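Local coordinates for universal stress protein MJ0577 (Methanocaldococcus jannaschii, PDB 1MJH), which binds ATP and one manganese ion per subunit as a homodimer of the universal stress protein family, and probably works through that nucleotide, at residues 141-146 with 154-159. Sequence-based numbering, arbitrary orientation.
Sequences SVTENV and VLVVKR. With ATP (adenosine-5'-triphosphate), chain F.
Thr143 and Val146, one turn apart on the helix, face Val156 and Val154 on strand 154-157, the outermost of its own chain, with the CA atoms of Thr143 and Val156 7.7 Å apart and no hydrogen bond between the segments. Methyl packing joins them. Val146 CG1 lies 4.1 Å from Val154 CG2, and CG2 of Thr143 meets CG2 of Val156 at 4.0 Å. Branched valines suit a strand, and their short side chains let the helix settle close. Thr143 serves two surroundings: chi1 of -53° sets OG1 beside the backbone N and leaves CG2 anti to it, directed at the strand, while the hydroxyl bonds to Gly127 O and lies beside C5' of ATP. At the first turn, Ser141 holds the gamma-phosphate twice, through its backbone N and through OG, 2.7 Å from O1G. Val142 N gives O1A of the alpha-phosphate a 2.8 Å bond, and a weak one comes from Thr143 N; the positive end of the helix dipole would probably add attraction for the phosphates. Val142 turns CG1 to the ribose, 3.8 Å from O4', sets CG2 3.3 Å from O2A, and packs on Ile112 of helix 108-118. A glycine here would probably leave the ribose, the alpha-phosphate and Ile112 without their apolar neighbour and make the first helical turn more flexible. Strand 154-157 pairs antiparallel with a strand of the second subunit, continuing the sheet across the dimer. Helix 141-149 connects parallel strands 123-127 and 154-157 in a beta-alpha-beta unit, its N-terminal turn binding phosphate as in the nucleotide-binding alpha/beta fold of universal stress proteins.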
# COMPACT_ATOMS: atom_id res chain seq x y z
N SER B 141 -6.69 -2.38 -12.62
CA SER B 141 -6.38 -1.11 -13.24
C SER B 141 -6.76 0.07 -12.36
O SER B 141 -6.01 1.06 -12.47
CB SER B 141 -7.06 -0.96 -14.62
OG SER B 141 -8.44 -0.75 -14.46
N VAL B 142 -7.75 -0.06 -11.44
CA VAL B 142 -8.02 1.15 -10.63
C VAL B 142 -6.89 1.34 -9.62
O VAL B 142 -6.31 2.40 -9.46
CB VAL B 142 -9.39 1.02 -9.94
CG1 VAL B 142 -9.65 2.25 -9.05
CG2 VAL B 142 -10.53 0.84 -10.94
N THR B 143 -6.47 0.21 -8.98
CA THR B 143 -5.36 0.31 -8.03
C THR B 143 -4.06 0.72 -8.69
O THR B 143 -3.36 1.58 -8.15
CB THR B 143 -5.12 -1.02 -7.27
OG1 THR B 143 -6.42 -1.32 -6.73
CG2 THR B 143 -4.06 -0.84 -6.22
N GLU B 144 -3.74 0.14 -9.86
CA GLU B 144 -2.50 0.57 -10.52
C GLU B 144 -2.54 2.06 -10.87
O GLU B 144 -1.56 2.74 -10.60
CB GLU B 144 -2.29 -0.26 -11.80
CG GLU B 144 -0.87 0.09 -12.34
CD GLU B 144 -0.46 -0.80 -13.47
OE1 GLU B 144 -1.08 -1.86 -13.72
OE2 GLU B 144 0.53 -0.45 -14.17
N ASN B 145 -3.67 2.56 -11.37
CA ASN B 145 -3.73 4.03 -11.64
C ASN B 145 -3.69 4.87 -10.39
O ASN B 145 -3.10 5.97 -10.39
CB ASN B 145 -5.05 4.33 -12.35
CG ASN B 145 -5.01 4.19 -13.84
OD1 ASN B 145 -4.21 4.81 -14.56
ND2 ASN B 145 -5.93 3.37 -14.39
N VAL B 146 -4.37 4.45 -9.29
CA VAL B 146 -4.29 5.27 -8.08
C VAL B 146 -2.89 5.29 -7.50
O VAL B 146 -2.42 6.36 -7.04
CB VAL B 146 -5.29 4.72 -7.01
CG1 VAL B 146 -5.00 5.36 -5.65
CG2 VAL B 146 -6.70 4.97 -7.58
N VAL B 154 -0.58 4.33 -0.27
CA VAL B 154 -1.66 3.38 -0.61
C VAL B 154 -1.36 1.99 -0.02
O VAL B 154 -0.31 1.41 -0.32
CB VAL B 154 -1.73 3.22 -2.14
CG1 VAL B 154 -2.88 2.24 -2.50
CG2 VAL B 154 -2.08 4.54 -2.85
N LEU B 155 -2.27 1.56 0.83
CA LEU B 155 -2.19 0.16 1.36
C LEU B 155 -2.95 -0.71 0.37
O LEU B 155 -4.16 -0.59 0.28
CB LEU B 155 -2.74 0.08 2.78
CG LEU B 155 -2.83 -1.38 3.35
CD1 LEU B 155 -1.47 -2.04 3.32
CD2 LEU B 155 -3.34 -1.33 4.82
N VAL B 156 -2.28 -1.63 -0.32
CA VAL B 156 -2.87 -2.54 -1.27
C VAL B 156 -3.09 -3.90 -0.60
O VAL B 156 -2.14 -4.53 -0.17
CB VAL B 156 -1.95 -2.77 -2.48
CG1 VAL B 156 -2.68 -3.70 -3.45
CG2 VAL B 156 -1.54 -1.46 -3.19
N VAL B 157 -4.36 -4.27 -0.42
CA VAL B 157 -4.70 -5.52 0.25
C VAL B 157 -4.97 -6.57 -0.83
O VAL B 157 -5.83 -6.33 -1.69
CB VAL B 157 -5.97 -5.32 1.08
CG1 VAL B 157 -6.39 -6.62 1.80
CG2 VAL B 157 -5.74 -4.28 2.20
N LYS B 158 -4.27 -7.69 -0.77
CA LYS B 158 -4.38 -8.61 -1.93
C LYS B 158 -5.63 -9.47 -1.89
O LYS B 158 -6.24 -9.76 -0.85
CB LYS B 158 -3.18 -9.60 -1.96
CG LYS B 158 -1.82 -8.87 -1.95
CD LYS B 158 -1.60 -8.01 -3.15
CE LYS B 158 -1.87 -8.56 -4.56
NZ LYS B 158 -0.87 -9.67 -4.89
N ARG B 159 -6.00 -9.93 -3.08
CA ARG B 159 -7.17 -10.81 -3.22
C ARG B 159 -6.90 -12.17 -2.57
O ARG B 159 -5.80 -12.48 -2.22
CB ARG B 159 -7.42 -11.03 -4.73
CG ARG B 159 -6.21 -11.67 -5.43
CD ARG B 159 -6.52 -11.91 -6.92
NE ARG B 159 -5.33 -12.44 -7.62
CZ ARG B 159 -5.29 -12.58 -8.96
NH1 ARG B 159 -6.32 -12.21 -9.73
NH2 ARG B 159 -4.21 -13.04 -9.57
PG ATP F . -10.36 -4.00 -13.66
O1G ATP F . -9.10 -3.35 -14.10
O2G ATP F . -11.28 -2.98 -13.26
O3G ATP F . -10.94 -4.89 -14.68
PB ATP F . -10.48 -5.35 -11.04
O1B ATP F . -10.15 -6.75 -10.75
O2B ATP F . -11.93 -5.14 -10.99
O3B ATP F . -9.86 -4.93 -12.42
PA ATP F . -9.87 -2.85 -9.53
O1A ATP F . -8.62 -2.22 -9.89
O2A ATP F . -11.07 -2.29 -10.03
O3A ATP F . -9.74 -4.43 -9.96
O5' ATP F . -10.16 -3.05 -7.99
C5' ATP F . -9.12 -2.66 -7.07
C4' ATP F . -9.73 -1.87 -5.92
O4' ATP F . -10.14 -0.55 -6.47
C3' ATP F . -11.02 -2.41 -5.32
O3' ATP F . -10.79 -3.46 -4.36
C2' ATP F . -11.60 -1.12 -4.69
O2' ATP F . -10.91 -0.85 -3.45
C1' ATP F . -11.24 -0.08 -5.78
N9 ATP F . -12.34 0.19 -6.71
C8 ATP F . -12.57 -0.34 -7.93
N7 ATP F . -13.61 0.19 -8.55
C5 ATP F . -14.11 1.04 -7.68
C6 ATP F . -15.21 1.88 -7.78
N6 ATP F . -15.98 1.88 -8.87
N1 ATP F . -15.46 2.66 -6.73
C2 ATP F . -14.65 2.66 -5.62
N3 ATP F . -13.57 1.90 -5.44
C4 ATP F . -13.40 1.10 -6.53